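Local coordinates for putative permease protein, ABC transporter (Porphyromonas gingivalis, PDB 3IS6) that is a putative ABC transporter permease, probably acting in transport across the cell membrane, here represented by its MacB-like periplasmic core domain, at residues Q38-V43 against W174-Y180; R59-T65 against T78-E84; A46-I51 against M202-H206; R13-V17 against A182-P188; A83-L88 against R100-R105. One frame throughout, in Å; residues are numbered along the deposited sequence.

How the contacts relate
Contacts 2 and 4 are antiparallel strand pairs of the same mixed sheet, meeting where strand 54-70 runs beside strand 181-186; contact 4 is the more buried, while contact 2 lies closest to the chain's centre but is only partly buried, with Leu62 and Thr65 exposed. Contact 1 is a loop pairing just before strand 181-186, and it touches contacts 2, 3 and 4: Trp174 reaches the helices of contact 3, and Val39 lies against Val17 and Ala182. Contact 3 is the farthest out, held by one selenomethionine and charged groups. Contact 5 continues from contact 2 through the shared Ala83 and Glu84. Backbone hydrogen bonds dominate contacts 2 and 4, whereas side-chain packing dominates 3 and 5.

Contact 1 of 5, residues Q38-V43 against W174-Y180; sequences QVSGGV and WIGNDRY
Two loops of the MacB-like periplasmic core domain meet through a single antiparallel bridge with a classic beta bulge: 38-43 leads into helix 43-50, while residues 174-180 precede strand 181-186. Trp174 (chi1 m, chi2 76°) lays one ring face under the type I turn Ser40-Val43: Gly42 CA is 4.2 Å from the centroid of its five-membered ring and Val43 CA 4.2 Å from that of its six-membered ring, both CH-pi contacts. A beta carbon on Gly42 would clash with Trp174 NE1. The chain then swings through Gly176 at positive phi (74/-165), whose O accepts a 2.7 Å hydrogen bond from Ser40 OG. Asn177 (51/52) shares a water with the turn: its O is 2.9 Å from water 1, which lies 3.1 Å from Gly41 N. Asp178 centres an inverse gamma turn, and its O receives Gln38 NE2 at 3.3 Å. Arg179 and Tyr180 both face Val39, making the bulge; the Arg179 guanidinium turns off to Thr61. Tyr180 N donates to Val39 O at 3.0 Å, and Val39 N to Tyr180 O at 2.8 Å. The Tyr180 side chain (chi1 m) sends its hydroxyl to Ser170 and receives Gly41 CA over its ring face, 3.7 Å from the centroid.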
# COMPACT_ATOMS: atom_id res chain seq x y z
N GLN A 38 3.46 17.32 6.78
CA GLN A 38 3.43 16.26 5.81
C GLN A 38 2.33 16.52 4.79
O GLN A 38 1.45 17.28 5.04
CB GLN A 38 3.29 14.90 6.49
CG GLN A 38 4.43 14.58 7.39
CD GLN A 38 4.46 13.17 7.96
OE1 GLN A 38 5.36 12.82 8.65
NE2 GLN A 38 3.49 12.38 7.64
N VAL A 39 2.45 15.90 3.63
CA VAL A 39 1.57 16.13 2.51
C VAL A 39 1.12 14.82 1.85
O VAL A 39 1.61 13.77 2.14
CB VAL A 39 2.23 16.98 1.45
CG1 VAL A 39 2.61 18.31 1.97
CG2 VAL A 39 3.40 16.29 0.89
N SER A 40 0.16 14.97 0.96
CA SER A 40 -0.35 13.92 0.11
C SER A 40 0.69 13.55 -0.92
O SER A 40 1.55 14.32 -1.21
CB SER A 40 -1.64 14.37 -0.58
OG SER A 40 -2.64 14.74 0.33
N GLY A 41 0.59 12.38 -1.50
CA GLY A 41 1.61 11.85 -2.36
C GLY A 41 1.94 12.64 -3.59
O GLY A 41 3.04 12.71 -4.00
N GLY A 42 0.91 13.23 -4.16
CA GLY A 42 0.98 13.93 -5.41
C GLY A 42 1.79 15.18 -5.46
O GLY A 42 2.20 15.58 -6.49
N VAL A 43 1.96 15.82 -4.32
CA VAL A 43 2.53 17.14 -4.26
C VAL A 43 3.96 17.29 -4.69
O VAL A 43 4.24 18.13 -5.49
CB VAL A 43 2.44 17.67 -2.85
CG1 VAL A 43 3.00 19.00 -2.77
CG2 VAL A 43 1.07 17.66 -2.39
N TRP A 174 -4.09 13.94 -3.85
CA TRP A 174 -4.02 15.30 -3.36
C TRP A 174 -4.94 15.56 -2.16
O TRP A 174 -4.90 16.60 -1.59
CB TRP A 174 -4.29 16.30 -4.47
CG TRP A 174 -3.19 16.39 -5.47
CD1 TRP A 174 -2.92 15.52 -6.44
CD2 TRP A 174 -2.22 17.42 -5.59
NE1 TRP A 174 -1.86 15.92 -7.16
CE2 TRP A 174 -1.41 17.10 -6.65
CE3 TRP A 174 -1.98 18.60 -4.90
CZ2 TRP A 174 -0.36 17.88 -7.03
CZ3 TRP A 174 -0.95 19.37 -5.28
CH2 TRP A 174 -0.16 19.03 -6.34
N ILE A 175 -5.76 14.61 -1.81
CA ILE A 175 -6.68 14.81 -0.73
C ILE A 175 -6.46 13.84 0.43
O ILE A 175 -6.74 12.69 0.34
CB ILE A 175 -8.11 14.69 -1.26
CG1 ILE A 175 -8.44 15.90 -2.12
CG2 ILE A 175 -9.08 14.63 -0.17
CD1 ILE A 175 -9.64 15.75 -2.97
N GLY A 176 -5.96 14.36 1.52
CA GLY A 176 -5.77 13.55 2.69
C GLY A 176 -4.63 12.59 2.61
O GLY A 176 -3.78 12.71 1.76
N ASN A 177 -4.61 11.64 3.53
CA ASN A 177 -3.54 10.67 3.56
C ASN A 177 -2.22 11.40 3.53
O ASN A 177 -1.41 11.13 2.70
CB ASN A 177 -3.66 9.71 2.40
CG ASN A 177 -2.75 8.49 2.52
OD1 ASN A 177 -2.61 7.91 3.58
ND2 ASN A 177 -2.14 8.11 1.41
N ASP A 178 -2.05 12.38 4.42
CA ASP A 178 -0.92 13.28 4.41
C ASP A 178 0.26 12.59 5.08
O ASP A 178 0.67 12.98 6.12
CB ASP A 178 -1.22 14.54 5.23
CG ASP A 178 -2.55 15.17 4.92
OD1 ASP A 178 -2.67 15.76 3.86
OD2 ASP A 178 -3.47 15.10 5.73
N ARG A 179 0.75 11.52 4.49
CA ARG A 179 1.80 10.74 5.09
C ARG A 179 3.19 10.91 4.50
O ARG A 179 4.08 10.24 4.92
CB ARG A 179 1.41 9.27 5.06
CG ARG A 179 1.43 8.65 3.69
CD ARG A 179 1.16 7.18 3.77
NE ARG A 179 2.25 6.49 4.38
CZ ARG A 179 2.21 5.28 4.88
NH1 ARG A 179 1.11 4.59 4.86
NH2 ARG A 179 3.28 4.78 5.41
N TYR A 180 3.36 11.81 3.55
CA TYR A 180 4.61 12.02 2.86
C TYR A 180 5.31 13.32 3.28
O TYR A 180 4.69 14.29 3.52
CB TYR A 180 4.41 12.09 1.35
CG TYR A 180 3.84 10.86 0.70
CD1 TYR A 180 4.62 9.97 0.05
CD2 TYR A 180 2.49 10.61 0.73
CE1 TYR A 180 4.10 8.84 -0.52
CE2 TYR A 180 1.96 9.50 0.16
CZ TYR A 180 2.77 8.62 -0.46
OH TYR A 180 2.24 7.52 -1.02
O HOH W 1 -1.61 10.67 -0.19

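Contact 2 of 5, residues R59-T65 against T78-E84; sequences RTTLYGT and TKTLLAE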
# COMPACT_ATOMS: atom_id res chain seq x y z
N ARG A 59 10.11 13.00 -2.40
CA ARG A 59 9.17 12.60 -1.38
C ARG A 59 9.61 11.35 -0.64
O ARG A 59 10.19 10.49 -1.20
CB ARG A 59 7.80 12.40 -1.98
CG ARG A 59 7.70 11.28 -3.00
CD ARG A 59 6.41 11.28 -3.76
NE ARG A 59 6.54 10.63 -5.04
CZ ARG A 59 5.54 10.31 -5.84
NH1 ARG A 59 4.30 10.55 -5.52
NH2 ARG A 59 5.81 9.73 -6.98
N THR A 60 9.32 11.29 0.64
CA THR A 60 9.48 10.10 1.44
C THR A 60 8.24 9.80 2.27
O THR A 60 7.45 10.66 2.52
CB THR A 60 10.70 10.21 2.38
OG1 THR A 60 10.46 11.18 3.36
CG2 THR A 60 11.92 10.58 1.65
N THR A 61 8.07 8.55 2.66
CA THR A 61 7.14 8.19 3.70
C THR A 61 7.72 7.13 4.63
O THR A 61 8.24 6.16 4.18
CB THR A 61 5.75 7.82 3.15
OG1 THR A 61 4.85 7.60 4.23
CG2 THR A 61 5.79 6.60 2.33
N LEU A 62 7.61 7.34 5.92
CA LEU A 62 8.17 6.43 6.89
C LEU A 62 7.25 5.28 7.13
O LEU A 62 6.13 5.49 7.43
CB LEU A 62 8.37 7.14 8.20
CG LEU A 62 8.88 6.31 9.35
CD1 LEU A 62 10.29 5.97 9.19
CD2 LEU A 62 8.68 6.98 10.63
N TYR A 63 7.71 4.08 6.91
CA TYR A 63 6.99 2.93 7.38
C TYR A 63 7.04 2.72 8.87
O TYR A 63 6.05 2.49 9.48
CB TYR A 63 7.37 1.67 6.65
CG TYR A 63 6.56 0.51 7.13
CD1 TYR A 63 5.29 0.31 6.67
CD2 TYR A 63 7.05 -0.36 8.08
CE1 TYR A 63 4.55 -0.72 7.13
CE2 TYR A 63 6.33 -1.38 8.53
CZ TYR A 63 5.07 -1.56 8.05
OH TYR A 63 4.33 -2.60 8.51
N GLY A 64 8.22 2.82 9.44
CA GLY A 64 8.39 2.59 10.83
C GLY A 64 9.23 1.37 11.10
O GLY A 64 9.91 0.90 10.25
N THR A 65 9.16 0.89 12.31
CA THR A 65 10.01 -0.18 12.74
C THR A 65 9.30 -1.51 12.71
O THR A 65 8.24 -1.65 13.21
CB THR A 65 10.52 0.11 14.13
OG1 THR A 65 11.31 1.29 14.11
CG2 THR A 65 11.37 -0.98 14.59
N THR A 78 14.25 -3.34 12.16
CA THR A 78 14.71 -2.38 11.21
C THR A 78 13.73 -1.23 11.03
O THR A 78 12.56 -1.45 10.98
CB THR A 78 15.00 -3.04 9.85
OG1 THR A 78 13.84 -2.99 9.05
CG2 THR A 78 15.35 -4.47 10.00
N LYS A 79 14.24 -0.03 10.90
CA LYS A 79 13.42 1.12 10.63
C LYS A 79 13.44 1.44 9.16
O LYS A 79 14.46 1.74 8.61
CB LYS A 79 13.92 2.33 11.40
CG LYS A 79 12.98 3.47 11.35
CD LYS A 79 13.63 4.74 11.72
CE LYS A 79 12.73 5.63 12.43
NZ LYS A 79 13.26 5.87 13.76
N THR A 80 12.29 1.37 8.55
CA THR A 80 12.16 1.39 7.12
C THR A 80 11.52 2.67 6.58
O THR A 80 10.48 3.07 6.99
CB THR A 80 11.34 0.19 6.67
OG1 THR A 80 12.01 -1.00 7.01
CG2 THR A 80 11.14 0.22 5.24
N LEU A 81 12.18 3.27 5.63
CA LEU A 81 11.74 4.46 4.99
C LEU A 81 11.60 4.24 3.48
O LEU A 81 12.44 3.68 2.86
CB LEU A 81 12.72 5.58 5.27
CG LEU A 81 12.48 6.97 4.72
CD1 LEU A 81 11.34 7.62 5.39
CD2 LEU A 81 13.67 7.79 4.88
N LEU A 82 10.52 4.73 2.92
CA LEU A 82 10.28 4.62 1.52
C LEU A 82 10.70 5.90 0.80
O LEU A 82 10.30 6.95 1.18
CB LEU A 82 8.82 4.34 1.29
CG LEU A 82 8.32 2.90 1.34
CD1 LEU A 82 8.72 2.26 2.56
CD2 LEU A 82 6.87 2.82 1.18
N ALA A 83 11.54 5.76 -0.20
CA ALA A 83 12.17 6.88 -0.87
C ALA A 83 12.37 6.72 -2.38
O ALA A 83 12.25 5.67 -2.90
CB ALA A 83 13.44 7.19 -0.24
N GLU A 84 12.63 7.83 -3.03
CA GLU A 84 12.90 7.89 -4.44
C GLU A 84 14.41 7.86 -4.68
O GLU A 84 15.16 8.12 -3.80
CB GLU A 84 12.29 9.14 -5.06
CG GLU A 84 10.82 9.33 -4.83
CD GLU A 84 10.25 10.54 -5.52
OE1 GLU A 84 10.85 11.61 -5.49
OE2 GLU A 84 9.20 10.43 -6.11
O HOH W 2 12.89 10.38 -1.82
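Residues 59-65 and 78-83 belong to the two arms, strands 54-70 and 74-83, of a beta hairpin; locally they run at 174°, 4.6 Å apart. Leu62 and Leu81 share the t,p rotamer on one face, with Leu62 CB 4.1 Å from Leu81 CD1; on the other, Thr61 CG2 lies 3.9 Å from Leu82 CB. A classic beta bulge breaks the register: Tyr63, at helical phi/psi, and Gly64, at positive phi, both face Thr80, whose O accepts Tyr63 N at 2.9 Å and, weakly, Gly64 N at 3.3 Å. Tyr63 takes chi1 t, so its ring leads outward and its hydroxyl bonds Leu236 of the second subunit. Arg59 (chi1 p, then extended) reaches across to a salt bridge, Arg59 NE to Glu84 OE2 at 2.9 Å; the other carboxylate oxygen, OE1, bonds Thr58. Water 2 joins Arg59 O and Glu84 N at 2.8 Å each. Strand 159-162 flanks 74-83 in parallel, Thr60 pairs with Ile181 of strand 181-186, and Phe87 of helix 86-90 packs against Thr60 and Leu81.

Contact 3 of 5, residues A46-I51 against M202-H206; sequences AIQEEI and MQKRH
The C-terminal turns of two helices, 43-50 and 196-206, approach at 115° with their local axes 11.6 Å apart, so the contact is made mainly by long side chains; the nearest CA atoms, those of Glu50 and Met202, are 7.2 Å apart. Residues 46-50 and 202-206 are helical; Ile51 is the first residue after helix 43-50 to leave helical phi/psi.

The apolar part belongs to Met202, a selenomethionine. Its CB points toward the other helix and its side chain runs t,t,p, placing SE 3.5 Å from Ile47 CG1, 4.1 Å from Ala46 CB and 4.2 Å from Ile51 CG1.

In the charged part, Glu50 (chi1 m, chi2 t) forms a salt bridge with Arg205, but the modelled Glu50 OE1 to Arg205 NH1 separation of 2.0 Å is too short to be real, so these atoms are less surely placed. Glu50 OE2 lies near the edge of the His206 ring, 2.9 Å from His206 CE1. His206 (chi1 m) turns back so that ND1 donates to Met202 O at 3.1 Å.

This is helix-helix packing, with apolar contacts round Met202 and a more exposed charged group: helix 43-50, preceding strand 54-70, meets helix 196-206, following strand 181-186, with Trp174 against both and stacked on His206.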
# COMPACT_ATOMS: atom_id res chain seq x y z
N ALA A 46 4.69 17.14 -8.57
CA ALA A 46 4.08 18.26 -9.21
C ALA A 46 4.87 19.53 -9.02
O ALA A 46 4.98 20.33 -9.90
CB ALA A 46 2.72 18.42 -8.76
N ILE A 47 5.45 19.71 -7.85
CA ILE A 47 6.24 20.89 -7.61
C ILE A 47 7.46 20.94 -8.51
O ILE A 47 7.76 21.95 -9.06
CB ILE A 47 6.65 20.99 -6.15
CG1 ILE A 47 5.46 21.38 -5.32
CG2 ILE A 47 7.68 22.00 -5.96
CD1 ILE A 47 5.68 21.25 -3.90
N GLN A 48 8.15 19.83 -8.66
CA GLN A 48 9.31 19.83 -9.51
C GLN A 48 8.98 20.15 -10.95
O GLN A 48 9.70 20.85 -11.60
CB GLN A 48 10.04 18.51 -9.49
CG GLN A 48 11.40 18.63 -10.09
CD GLN A 48 12.26 17.46 -9.86
OE1 GLN A 48 12.33 16.94 -8.78
NE2 GLN A 48 12.94 17.04 -10.88
N GLU A 49 7.91 19.56 -11.44
CA GLU A 49 7.46 19.82 -12.78
C GLU A 49 6.94 21.22 -13.01
O GLU A 49 7.21 21.79 -14.02
CB GLU A 49 6.45 18.76 -13.21
N GLU A 50 6.19 21.77 -12.07
CA GLU A 50 5.45 22.99 -12.28
C GLU A 50 5.93 24.29 -11.65
O GLU A 50 5.49 25.33 -12.05
CB GLU A 50 4.00 22.77 -11.90
CG GLU A 50 3.35 21.70 -12.70
CD GLU A 50 1.93 21.41 -12.33
OE1 GLU A 50 1.32 22.22 -11.65
OE2 GLU A 50 1.43 20.37 -12.72
N ILE A 51 6.79 24.25 -10.65
CA ILE A 51 7.09 25.46 -9.93
C ILE A 51 8.46 26.00 -10.27
O ILE A 51 9.43 25.31 -10.16
CB ILE A 51 7.01 25.23 -8.44
CG1 ILE A 51 5.63 24.72 -8.07
CG2 ILE A 51 7.32 26.48 -7.72
CD1 ILE A 51 4.63 25.73 -7.98
N MSE A 202 -0.88 25.74 -8.63
CA MSE A 202 -0.71 24.33 -8.74
C MSE A 202 -1.77 23.57 -7.96
O MSE A 202 -2.32 22.63 -8.46
CB MSE A 202 0.67 23.98 -8.21
CG MSE A 202 1.03 22.53 -8.18
SE MSE A 202 2.53 22.12 -7.11
CE MSE A 202 1.74 22.31 -5.43
N GLN A 203 -2.10 24.00 -6.76
CA GLN A 203 -3.07 23.31 -5.94
C GLN A 203 -4.43 23.28 -6.60
O GLN A 203 -5.10 22.30 -6.57
CB GLN A 203 -3.18 24.00 -4.60
CG GLN A 203 -4.10 23.35 -3.62
CD GLN A 203 -4.32 24.16 -2.34
OE1 GLN A 203 -4.97 23.73 -1.42
NE2 GLN A 203 -3.77 25.33 -2.31
N LYS A 204 -4.82 24.39 -7.17
CA LYS A 204 -6.08 24.53 -7.87
C LYS A 204 -6.20 23.62 -9.10
O LYS A 204 -7.24 23.11 -9.39
CB LYS A 204 -6.30 25.99 -8.24
CG LYS A 204 -6.60 26.87 -7.05
CD LYS A 204 -6.58 28.32 -7.40
CE LYS A 204 -7.18 29.18 -6.30
NZ LYS A 204 -7.30 30.58 -6.76
N ARG A 205 -5.10 23.45 -9.80
CA ARG A 205 -5.04 22.56 -10.94
C ARG A 205 -5.28 21.12 -10.58
O ARG A 205 -5.85 20.40 -11.35
CB ARG A 205 -3.67 22.63 -11.57
CG ARG A 205 -3.49 23.58 -12.68
CD ARG A 205 -2.05 23.54 -13.11
NE ARG A 205 -1.42 24.81 -12.89
CZ ARG A 205 -0.27 25.01 -12.28
NH1 ARG A 205 0.46 24.03 -11.81
NH2 ARG A 205 0.15 26.22 -12.14
N HIS A 206 -4.78 20.67 -9.44
CA HIS A 206 -4.80 19.27 -9.16
C HIS A 206 -5.76 18.78 -8.14
O HIS A 206 -5.99 17.62 -8.05
CB HIS A 206 -3.45 18.84 -8.67
CG HIS A 206 -2.39 18.87 -9.70
ND1 HIS A 206 -1.60 19.97 -9.92
CD2 HIS A 206 -1.95 17.92 -10.54
CE1 HIS A 206 -0.73 19.70 -10.86
NE2 HIS A 206 -0.92 18.46 -11.26

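Contact 4 of 5, residues R13-V17 against A182-P188; sequences RICIV and AYVRLRP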
# COMPACT_ATOMS: atom_id res chain seq x y z
N ARG A 13 19.55 25.65 1.11
CA ARG A 13 18.48 25.77 0.13
C ARG A 13 17.37 24.71 0.17
O ARG A 13 16.54 24.67 -0.68
CB ARG A 13 19.07 25.85 -1.28
CG ARG A 13 19.91 27.06 -1.50
CD ARG A 13 20.31 27.20 -2.93
NE ARG A 13 21.52 26.50 -3.26
CZ ARG A 13 21.61 25.64 -4.25
NH1 ARG A 13 20.57 25.39 -4.97
NH2 ARG A 13 22.74 25.04 -4.51
N ILE A 14 17.38 23.86 1.17
CA ILE A 14 16.36 22.85 1.29
C ILE A 14 15.21 23.30 2.16
O ILE A 14 15.41 23.79 3.21
CB ILE A 14 16.91 21.56 1.87
CG1 ILE A 14 18.09 21.07 1.06
CG2 ILE A 14 15.86 20.53 1.96
CD1 ILE A 14 18.78 19.95 1.66
N CYS A 15 14.01 23.09 1.66
CA CYS A 15 12.77 23.37 2.32
C CYS A 15 11.91 22.11 2.40
O CYS A 15 12.14 21.19 1.69
CB CYS A 15 11.99 24.43 1.57
SG CYS A 15 12.76 26.01 1.41
N ILE A 16 10.93 22.11 3.27
CA ILE A 16 9.89 21.13 3.28
C ILE A 16 8.58 21.83 3.01
O ILE A 16 8.48 23.02 3.18
CB ILE A 16 9.78 20.31 4.58
CG1 ILE A 16 9.50 21.17 5.78
CG2 ILE A 16 11.00 19.50 4.82
CD1 ILE A 16 8.77 20.45 6.89
N VAL A 17 7.59 21.08 2.60
CA VAL A 17 6.32 21.63 2.28
C VAL A 17 5.40 21.46 3.45
O VAL A 17 5.12 20.40 3.87
CB VAL A 17 5.67 20.93 1.11
CG1 VAL A 17 4.43 21.53 0.80
CG2 VAL A 17 6.57 20.91 -0.08
N ALA A 182 7.71 16.16 1.81
CA ALA A 182 8.17 16.62 0.54
C ALA A 182 9.29 17.61 0.74
O ALA A 182 9.10 18.61 1.35
CB ALA A 182 7.08 17.25 -0.18
N TYR A 183 10.44 17.29 0.20
CA TYR A 183 11.61 18.10 0.29
C TYR A 183 11.84 18.78 -1.03
O TYR A 183 11.78 18.18 -2.05
CB TYR A 183 12.81 17.26 0.63
CG TYR A 183 12.74 16.49 1.93
CD1 TYR A 183 13.08 17.07 3.13
CD2 TYR A 183 12.35 15.17 1.96
CE1 TYR A 183 13.04 16.37 4.27
CE2 TYR A 183 12.29 14.47 3.11
CZ TYR A 183 12.65 15.07 4.27
OH TYR A 183 12.60 14.37 5.41
N VAL A 184 12.11 20.06 -0.97
CA VAL A 184 12.32 20.87 -2.14
C VAL A 184 13.61 21.65 -2.05
O VAL A 184 13.81 22.38 -1.13
CB VAL A 184 11.19 21.86 -2.24
CG1 VAL A 184 11.31 22.67 -3.43
CG2 VAL A 184 9.91 21.21 -2.20
N ARG A 185 14.47 21.54 -3.04
CA ARG A 185 15.64 22.37 -3.10
C ARG A 185 15.48 23.47 -4.13
O ARG A 185 15.32 23.21 -5.27
CB ARG A 185 16.87 21.55 -3.43
CG ARG A 185 18.14 22.30 -3.39
CD ARG A 185 19.13 21.78 -4.36
NE ARG A 185 19.62 20.50 -3.97
CZ ARG A 185 20.07 19.60 -4.82
NH1 ARG A 185 20.13 19.88 -6.10
NH2 ARG A 185 20.48 18.45 -4.38
N LEU A 186 15.53 24.70 -3.66
CA LEU A 186 15.46 25.87 -4.50
C LEU A 186 16.78 26.30 -5.13
O LEU A 186 17.82 26.09 -4.59
CB LEU A 186 14.88 27.03 -3.70
CG LEU A 186 13.63 26.75 -2.93
CD1 LEU A 186 13.32 27.82 -2.01
CD2 LEU A 186 12.53 26.51 -3.83
N ARG A 187 16.70 26.96 -6.27
CA ARG A 187 17.86 27.58 -6.86
C ARG A 187 18.28 28.79 -6.05
O ARG A 187 17.50 29.39 -5.35
CB ARG A 187 17.58 28.02 -8.28
CG ARG A 187 16.75 27.11 -9.04
CD ARG A 187 17.21 26.98 -10.46
NE ARG A 187 16.41 26.03 -11.22
CZ ARG A 187 16.90 24.91 -11.74
NH1 ARG A 187 18.18 24.62 -11.62
NH2 ARG A 187 16.10 24.10 -12.40
N PRO A 188 19.53 29.17 -6.19
CA PRO A 188 20.07 30.25 -5.39
C PRO A 188 19.28 31.52 -5.60
O PRO A 188 18.87 31.82 -6.69
CB PRO A 188 21.45 30.43 -5.98
CG PRO A 188 21.76 29.19 -6.54
CD PRO A 188 20.54 28.64 -7.10
O HOH W 3 6.21 17.88 3.91
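Five hydrogen bonds tie 13-17 to 182-188 as antiparallel neighbours in the mixed beta sheet of the periplasmic core domain. A reciprocal pair of 2.9 Å bonds joins Cys15 and Val184: Cys15 N to Val184 O and Val184 N to Cys15 O. Toward the start of strand 14-23, Leu186 N donates to Arg13 O at 3.1 Å, and the Arg13 side chain adds Arg13 NH1 to Leu186 O at 2.9 Å. The same guanidinium forms a salt bridge with Glu55, which also pairs with Arg185, so one acid on strand 54-70 serves two arginines. At the other end Val17 N reaches Ala182 O at 3.2 Å, more bent, and water 3 carries the pairing on, 2.7 Å from Val17 O and 3.1 Å from Ala182 N.

The non-hydrogen-bonded pairs Ile14-Arg185 and Ile16-Tyr183 share one face. There Ile16 CG2 sits 3.6 Å from Tyr183 CD1, and the Tyr183 ring meets Phe91 and Phe226 edge-to-face. On the face of Cys15 and Val184, Cys15 SG lies 3.9 Å from Leu186 CD1. Strand 218-225 flanks 14-23 and strand 54-70 flanks 181-186, making this an interior pair. Val17 CG2 packs 4.0 Å from Val184 CG2 and 3.7 Å from Ala182 CB.

Contact 5 of 5, residues A83-L88 against R100-R105; sequences AEPAFL and RDSALR
The end of strand 74-83 turns into the short helix 86-90, and the loop 100-105 folds back against that corner, with Pro85 and Leu104 nearest at 5.3 Å between CA atoms. Ala83 leaves the strand extended (-144/164), its CB 4.3 Å from Leu104 CD1. Glu84 turns its side chain away to Arg59 and Thr58, but Glu84 O lies 3.4 Å from Leu104 CD1. Pro85, at helical phi/psi, puts CG 3.7 Å from both Ala103 O and Leu104 O; its CB lies over one face of the Arg105 guanidinium, 3.9 Å from Arg105 NH1. Phe87 N bonds back to Glu84 O at 2.9 Å and Leu88 N to Pro85 O at 3.1 Å. Leu88 (chi1 m, chi2 34°) points at the loop, with CD2 3.7 Å from Ala103 CB and CD1 4.0 Å from Leu104 CD1. The loop makes a type II turn from Ser102 to Arg105, with Leu104 (chi1 m, chi2 t) at 67/21. Arg100, extended t,t,t, gives a weak hydrogen bond, Arg100 NH2 to Leu88 O at 3.4 Å; its guanidinium also bonds the backbone O of Val93 and forms a salt bridge with Asp89. With no strong hydrogen bond between the segments, cohesion rests chiefly on apolar packing around Leu104, bordered by two arginines.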
# COMPACT_ATOMS: atom_id res chain seq x y z
N ALA A 83 11.54 5.76 -0.20
CA ALA A 83 12.17 6.88 -0.87
C ALA A 83 12.37 6.72 -2.38
O ALA A 83 12.25 5.67 -2.90
CB ALA A 83 13.44 7.19 -0.24
N GLU A 84 12.63 7.83 -3.03
CA GLU A 84 12.90 7.89 -4.44
C GLU A 84 14.41 7.86 -4.68
O GLU A 84 15.16 8.12 -3.80
CB GLU A 84 12.29 9.14 -5.06
CG GLU A 84 10.82 9.33 -4.83
CD GLU A 84 10.25 10.54 -5.52
OE1 GLU A 84 10.85 11.61 -5.49
OE2 GLU A 84 9.20 10.43 -6.11
N PRO A 85 14.84 7.57 -5.90
CA PRO A 85 16.26 7.59 -6.19
C PRO A 85 16.84 8.96 -5.92
O PRO A 85 17.95 9.06 -5.53
CB PRO A 85 16.28 7.23 -7.65
CG PRO A 85 15.21 6.27 -7.76
CD PRO A 85 14.13 6.75 -6.88
N ALA A 86 16.04 9.99 -6.04
CA ALA A 86 16.50 11.34 -5.80
C ALA A 86 16.87 11.60 -4.35
O ALA A 86 17.56 12.52 -4.06
CB ALA A 86 15.52 12.29 -6.27
N PHE A 87 16.43 10.75 -3.45
CA PHE A 87 16.74 10.89 -2.05
C PHE A 87 18.24 10.86 -1.91
O PHE A 87 18.80 11.56 -1.15
CB PHE A 87 16.14 9.72 -1.31
CG PHE A 87 16.42 9.67 0.16
CD1 PHE A 87 15.59 10.27 1.05
CD2 PHE A 87 17.46 8.97 0.65
CE1 PHE A 87 15.82 10.19 2.38
CE2 PHE A 87 17.67 8.90 1.97
CZ PHE A 87 16.86 9.51 2.82
N LEU A 88 18.88 10.02 -2.68
CA LEU A 88 20.30 9.90 -2.61
C LEU A 88 21.00 11.18 -3.02
O LEU A 88 21.98 11.52 -2.46
CB LEU A 88 20.76 8.76 -3.50
CG LEU A 88 20.77 7.31 -3.03
CD1 LEU A 88 19.73 6.96 -2.13
CD2 LEU A 88 20.83 6.36 -4.16
N ARG A 100 25.05 2.46 -7.63
CA ARG A 100 24.27 3.65 -7.36
C ARG A 100 23.15 3.91 -8.33
O ARG A 100 22.08 4.22 -7.92
CB ARG A 100 25.14 4.87 -7.28
CG ARG A 100 24.36 6.13 -6.99
CD ARG A 100 25.23 7.36 -6.96
NE ARG A 100 24.58 8.57 -6.50
CZ ARG A 100 24.48 8.91 -5.23
NH1 ARG A 100 24.96 8.11 -4.33
NH2 ARG A 100 23.90 10.04 -4.88
N ASP A 101 23.38 3.69 -9.60
CA ASP A 101 22.34 3.87 -10.61
C ASP A 101 21.10 2.97 -10.47
O ASP A 101 20.08 3.37 -10.87
CB ASP A 101 22.92 3.84 -12.01
N SER A 102 21.24 1.76 -9.94
CA SER A 102 20.40 0.93 -9.77
C SER A 102 19.45 1.32 -8.58
O SER A 102 18.53 0.60 -8.41
CB SER A 102 21.07 -0.44 -9.69
OG SER A 102 20.15 -1.46 -9.31
N ALA A 103 19.96 2.05 -7.61
CA ALA A 103 19.37 2.13 -6.32
C ALA A 103 17.95 2.64 -6.35
O ALA A 103 17.64 3.59 -6.99
CB ALA A 103 20.19 2.99 -5.47
N LEU A 104 17.10 1.93 -5.65
CA LEU A 104 15.75 2.33 -5.39
C LEU A 104 14.90 2.37 -6.62
O LEU A 104 13.92 3.04 -6.64
CB LEU A 104 15.70 3.67 -4.67
CG LEU A 104 16.21 3.72 -3.24
CD1 LEU A 104 16.29 5.11 -2.73
CD2 LEU A 104 15.43 2.87 -2.34
N ARG A 105 15.30 1.66 -7.66
CA ARG A 105 14.46 1.52 -8.84
C ARG A 105 13.65 0.23 -8.96
O ARG A 105 12.64 0.23 -9.57
CB ARG A 105 15.26 1.79 -10.09
CG ARG A 105 15.96 3.07 -10.04
CD ARG A 105 16.54 3.49 -11.31
NE ARG A 105 16.20 4.87 -11.55
CZ ARG A 105 17.00 5.89 -11.27
NH1 ARG A 105 16.61 7.11 -11.50
NH2 ARG A 105 18.18 5.67 -10.78